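Local coordinates for Lmo0741 protein (PDB 4R1H), which regulates transcription as a GntR-family regulator, binding DNA through a winged helix-turn-helix domain, at the interface of chains A and B. Sequence-based numbering; all coordinates share one arbitrary frame. Chains: chain A/B, Lmo0741 protein.

Contacts 1 and 2 are neighbouring patches of one two-fold interface, their C-alpha centres about 8 Å apart, and they share A:Trp114 and B:Thr94. Both use helix 79-103 of chain B. Contact 2, mainly apolar, meets it with helices 79-103 and 108-117 of chain A and A:Ile106 between them; contact 1 meets it with the end of helix 108-117 and the tail after it, joined by B:Lys108 from helix 108-117 of chain B. Each patch recurs with the chains exchanged, so the helical hairpins embrace mutually, an arrangement that may hold a dimer together, with the DNA-binding domains at its ends.

Contact 1: the interface of chains A and B. Residues chain A 114-115, 118, 120; chain B 94-95, 98, 108.
A:Val118 lies against helix 79-103 of chain B with its branches divided between neighbours. Its CG1 methyl meets CD1 of B:Ile98 at 3.6 Å, the two side chains running past each other in opposite directions, while CG2 reaches the CG2 methyl of B:Thr94 at 3.7 Å. Beta-branched residues suit this place because their short, stiff side chains pack close to the helix. In B:Thr94 the hydroxyl OG1 lies beside the backbone N (chi1 -58°), leaving CG2 anti to it and pointed at A:Val118 and the carbonyl oxygen of A:Trp114; OG1 itself lies 3.7 Å from CB of A:Trp114, whose side chain crosses it nearly at a right angle. CG of B:Glu95 adds an aliphatic contact to CG1 of A:Val118.

A firm polar bond borders this packing. B:Lys108, bent at chi2, chi3 and chi4, curls its amine NZ back to the backbone O of A:Val115, a 2.8 Å hydrogen bond with a C=O...N angle of 157° and the donor 17° from the carbonyl plane. It gives a carbonyl near the end of helix 108-117 what is probably a charged donor. The loose side is A:Glu120, which is poorly ordered; its OE2 makes a long salt bridge, 3.4 Å, to NZ of B:Lys108, weak as a hydrogen bond, that probably adds little fixed structure. The patch thus anchors the C-terminal tail of one chain to both C-terminal helices of the other, probably helping to stabilise the dimer.

Contact 2: the interface of chains A and B. Residues chain A 97, 101, 106, 114; chain B 90, 93-94.
The ring of A:Phe97 is swung toward chain B by a CG anti to the backbone N (chi1 174°), and the chain of A:Met101, a selenomethionine, bends at chi2 and chi3 (both -82°) to bring its terminal methyl CE to the corner formed by B:Thr94 OG1 and the face of the A:Trp114 indole. With these groups in place, chain A lines a surface that receives B:Ala90, B:Leu93 and B:Thr94.

B:Ala90 puts its methyl over one face of the A:Trp114 indole, displaced toward the rim, in a CH-pi contact; CB is 3.5 Å from the ring-fusion atom CE2. Alanine suits this position because its single methyl lets the broad indole come close to the helix. From another direction CD1 of A:Ile106 approaches the same methyl at 4.0 Å.

The A:Phe97 ring meets B:Thr94 by its edge: OG1 lies in the ring plane, 3.6 Å from CZ, and CE1 is equally close to the backbone CA. A flat ring turned edge-on lies close to the helix backbone at B:Thr94. The OG1 hydroxyl is turned back to its own helix, donating a 2.8 Å hydrogen bond to the carbonyl O of B:Ala90. It arrives 35° above the carbonyl plane. This bond helps to satisfy a hydroxyl whose neighbours here include CE of A:Met101 and the A:Phe97 edge.

Selenium of A:Met101 packs at 3.8 Å against CD1 of B:Leu93, the two side chains passing in opposite directions. The unbranched, flexible methionine chain, here with selenium for sulfur, can bend to fit the branched B:Leu93. The site lies where the long helices 79-103 of the two chains face each other, running antiparallel, with A:Ile106 coming from the loop that joins helices 79-103 and 108-117 and helix 108-117 of chain A folded back to shelter the B:Ala90 side.

Contact 1: the interface of chains A and B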
loop_
_atom_site.group_PDB
_atom_site.type_symbol
_atom_site.label_atom_id
_atom_site.label_comp_id
_atom_site.label_asym_id
_atom_site.label_seq_id
_atom_site.Cartn_x
_atom_site.Cartn_y
_atom_site.Cartn_z
ATOM N N TRP A 114 7.783 14.493 5.226
ATOM C CA TRP A 114 6.381 13.983 5.301
ATOM C C TRP A 114 6.203 13.043 6.456
ATOM O O TRP A 114 5.284 13.147 7.278
ATOM C CB TRP A 114 5.987 13.335 3.966
ATOM C CG TRP A 114 5.228 14.241 3.003
ATOM C CD1 TRP A 114 5.668 14.847 1.909
ATOM C CD2 TRP A 114 3.917 14.744 3.238
ATOM N NE1 TRP A 114 4.668 15.654 1.359
ATOM C CE2 TRP A 114 3.596 15.602 2.179
ATOM C CE3 TRP A 114 2.982 14.528 4.254
ATOM C CZ2 TRP A 114 2.358 16.261 2.118
ATOM C CZ3 TRP A 114 1.763 15.155 4.178
ATOM C CH2 TRP A 114 1.486 16.023 3.126
ATOM N N VAL A 115 7.128 12.091 6.573
ATOM C CA VAL A 115 7.082 11.091 7.653
ATOM C C VAL A 115 7.141 11.769 9.001
ATOM O O VAL A 115 6.395 11.421 9.942
ATOM C CB VAL A 115 8.218 10.044 7.476
ATOM C CG1 VAL A 115 8.308 9.193 8.733
ATOM C CG2 VAL A 115 8.010 9.197 6.247
ATOM N N VAL A 118 3.608 13.887 9.727
ATOM C CA VAL A 118 2.298 13.289 9.654
ATOM C C VAL A 118 1.700 12.874 10.972
ATOM O O VAL A 118 2.244 12.038 11.671
ATOM C CB VAL A 118 2.228 12.187 8.583
ATOM C CG1 VAL A 118 1.291 11.064 8.920
ATOM C CG2 VAL A 118 1.869 12.888 7.286
ATOM N N GLU A 120 -0.550 10.926 13.162
ATOM C CA GLU A 120 -0.596 9.479 13.041
ATOM C C GLU A 120 -1.949 8.952 13.533
ATOM O O GLU A 120 -2.335 9.200 14.672
ATOM C CB GLU A 120 0.590 8.878 13.794
ATOM C CG GLU A 120 1.911 9.577 13.454
ATOM C CD GLU A 120 2.898 9.562 14.607
ATOM O OE1 GLU A 120 3.201 8.455 15.102
ATOM O OE2 GLU A 120 3.359 10.655 15.022
ATOM N N THR B 94 1.585 8.486 3.207
ATOM C CA THR B 94 2.410 8.564 4.432
ATOM C C THR B 94 1.620 8.023 5.628
ATOM O O THR B 94 2.169 7.224 6.420
ATOM C CB THR B 94 2.889 10.007 4.645
ATOM O OG1 THR B 94 3.653 10.462 3.505
ATOM C CG2 THR B 94 3.815 10.121 5.837
ATOM N N GLU B 95 0.386 8.467 5.806
ATOM C CA GLU B 95 -0.422 7.901 6.899
ATOM C C GLU B 95 -0.498 6.393 6.815
ATOM O O GLU B 95 -0.417 5.711 7.861
ATOM C CB GLU B 95 -1.836 8.415 6.842
ATOM C CG GLU B 95 -1.974 9.801 7.285
ATOM C CD GLU B 95 -3.403 10.360 6.978
ATOM O OE1 GLU B 95 -4.226 9.848 6.135
ATOM O OE2 GLU B 95 -3.575 11.434 7.525
ATOM N N ILE B 98 2.909 4.821 7.800
ATOM C CA ILE B 98 3.192 4.914 9.270
ATOM C C ILE B 98 2.252 3.940 9.989
ATOM O O ILE B 98 2.697 3.255 10.928
ATOM C CB ILE B 98 3.037 6.321 9.761
ATOM C CG1 ILE B 98 4.167 7.177 9.250
ATOM C CG2 ILE B 98 3.006 6.383 11.321
ATOM C CD1 ILE B 98 3.964 8.666 9.405
ATOM N N LYS B 108 8.454 5.851 15.639
ATOM C CA LYS B 108 8.669 6.826 14.611
ATOM C C LYS B 108 10.131 7.001 14.256
ATOM O O LYS B 108 10.517 7.229 13.085
ATOM C CB LYS B 108 8.036 8.180 15.068
ATOM C CG LYS B 108 8.238 9.337 14.137
ATOM C CD LYS B 108 7.663 9.040 12.745
ATOM C CE LYS B 108 6.180 9.231 12.579
ATOM N NZ LYS B 108 5.721 10.660 12.576
#

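Contact 2: the interface of chains A and B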
loop_
_atom_site.group_PDB
_atom_site.type_symbol
_atom_site.label_atom_id
_atom_site.label_comp_id
_atom_site.label_asym_id
_atom_site.label_seq_id
_atom_site.Cartn_x
_atom_site.Cartn_y
_atom_site.Cartn_z
ATOM N N PHE A 97 6.642 2.378 -0.306
ATOM C CA PHE A 97 6.352 3.761 0.045
ATOM C C PHE A 97 7.282 4.729 -0.713
ATOM O O PHE A 97 6.810 5.680 -1.339
ATOM C CB PHE A 97 6.479 3.933 1.547
ATOM C CG PHE A 97 6.350 5.358 2.043
ATOM C CD1 PHE A 97 5.190 6.068 1.838
ATOM C CD2 PHE A 97 7.378 5.964 2.708
ATOM C CE1 PHE A 97 5.089 7.346 2.314
ATOM C CE2 PHE A 97 7.310 7.286 3.160
ATOM C CZ PHE A 97 6.150 7.990 2.924
HETATM N N MSE A 101 6.044 7.494 -3.550
HETATM C CA MSE A 101 6.352 8.906 -3.346
HETATM C C MSE A 101 7.273 9.457 -4.439
HETATM O O MSE A 101 7.086 10.586 -4.905
HETATM C CB MSE A 101 6.902 9.180 -1.976
HETATM C CG MSE A 101 5.944 8.770 -0.856
HETATM SE SE MSE A 101 4.609 10.146 -0.537
HETATM C CE MSE A 101 5.628 11.274 0.566
ATOM N N ILE A 106 8.566 13.434 -5.505
ATOM C CA ILE A 106 8.930 13.875 -4.171
ATOM C C ILE A 106 10.232 13.296 -3.820
ATOM O O ILE A 106 10.360 12.051 -3.750
ATOM C CB ILE A 106 7.782 13.495 -3.120
ATOM C CG1 ILE A 106 6.418 14.056 -3.567
ATOM C CG2 ILE A 106 8.194 13.948 -1.722
ATOM C CD1 ILE A 106 5.276 13.641 -2.650
ATOM N N TRP A 114 7.783 14.493 5.226
ATOM C CA TRP A 114 6.381 13.983 5.301
ATOM C C TRP A 114 6.203 13.043 6.456
ATOM O O TRP A 114 5.284 13.147 7.278
ATOM C CB TRP A 114 5.987 13.335 3.966
ATOM C CG TRP A 114 5.228 14.241 3.003
ATOM C CD1 TRP A 114 5.668 14.847 1.909
ATOM C CD2 TRP A 114 3.917 14.744 3.238
ATOM N NE1 TRP A 114 4.668 15.654 1.359
ATOM C CE2 TRP A 114 3.596 15.602 2.179
ATOM C CE3 TRP A 114 2.982 14.528 4.254
ATOM C CZ2 TRP A 114 2.358 16.261 2.118
ATOM C CZ3 TRP A 114 1.763 15.155 4.178
ATOM C CH2 TRP A 114 1.486 16.023 3.126
ATOM N N ALA B 90 0.057 12.599 -0.969
ATOM C CA ALA B 90 1.276 12.323 -0.141
ATOM C C ALA B 90 0.854 12.030 1.301
ATOM O O ALA B 90 1.399 11.119 1.961
ATOM C CB ALA B 90 2.219 13.446 -0.152
ATOM N N LEU B 93 -0.543 8.437 1.434
ATOM C CA LEU B 93 0.485 7.413 1.327
ATOM C C LEU B 93 1.280 7.330 2.679
ATOM O O LEU B 93 1.636 6.238 3.168
ATOM C CB LEU B 93 1.491 7.772 0.247
ATOM C CG LEU B 93 0.915 7.421 -1.146
ATOM C CD1 LEU B 93 1.833 8.121 -2.163
ATOM C CD2 LEU B 93 1.064 5.937 -1.406
ATOM N N THR B 94 1.585 8.486 3.207
ATOM C CA THR B 94 2.410 8.564 4.432
ATOM C C THR B 94 1.620 8.023 5.628
ATOM O O THR B 94 2.169 7.224 6.420
ATOM C CB THR B 94 2.889 10.007 4.645
ATOM O OG1 THR B 94 3.653 10.462 3.505
ATOM C CG2 THR B 94 3.815 10.121 5.837
#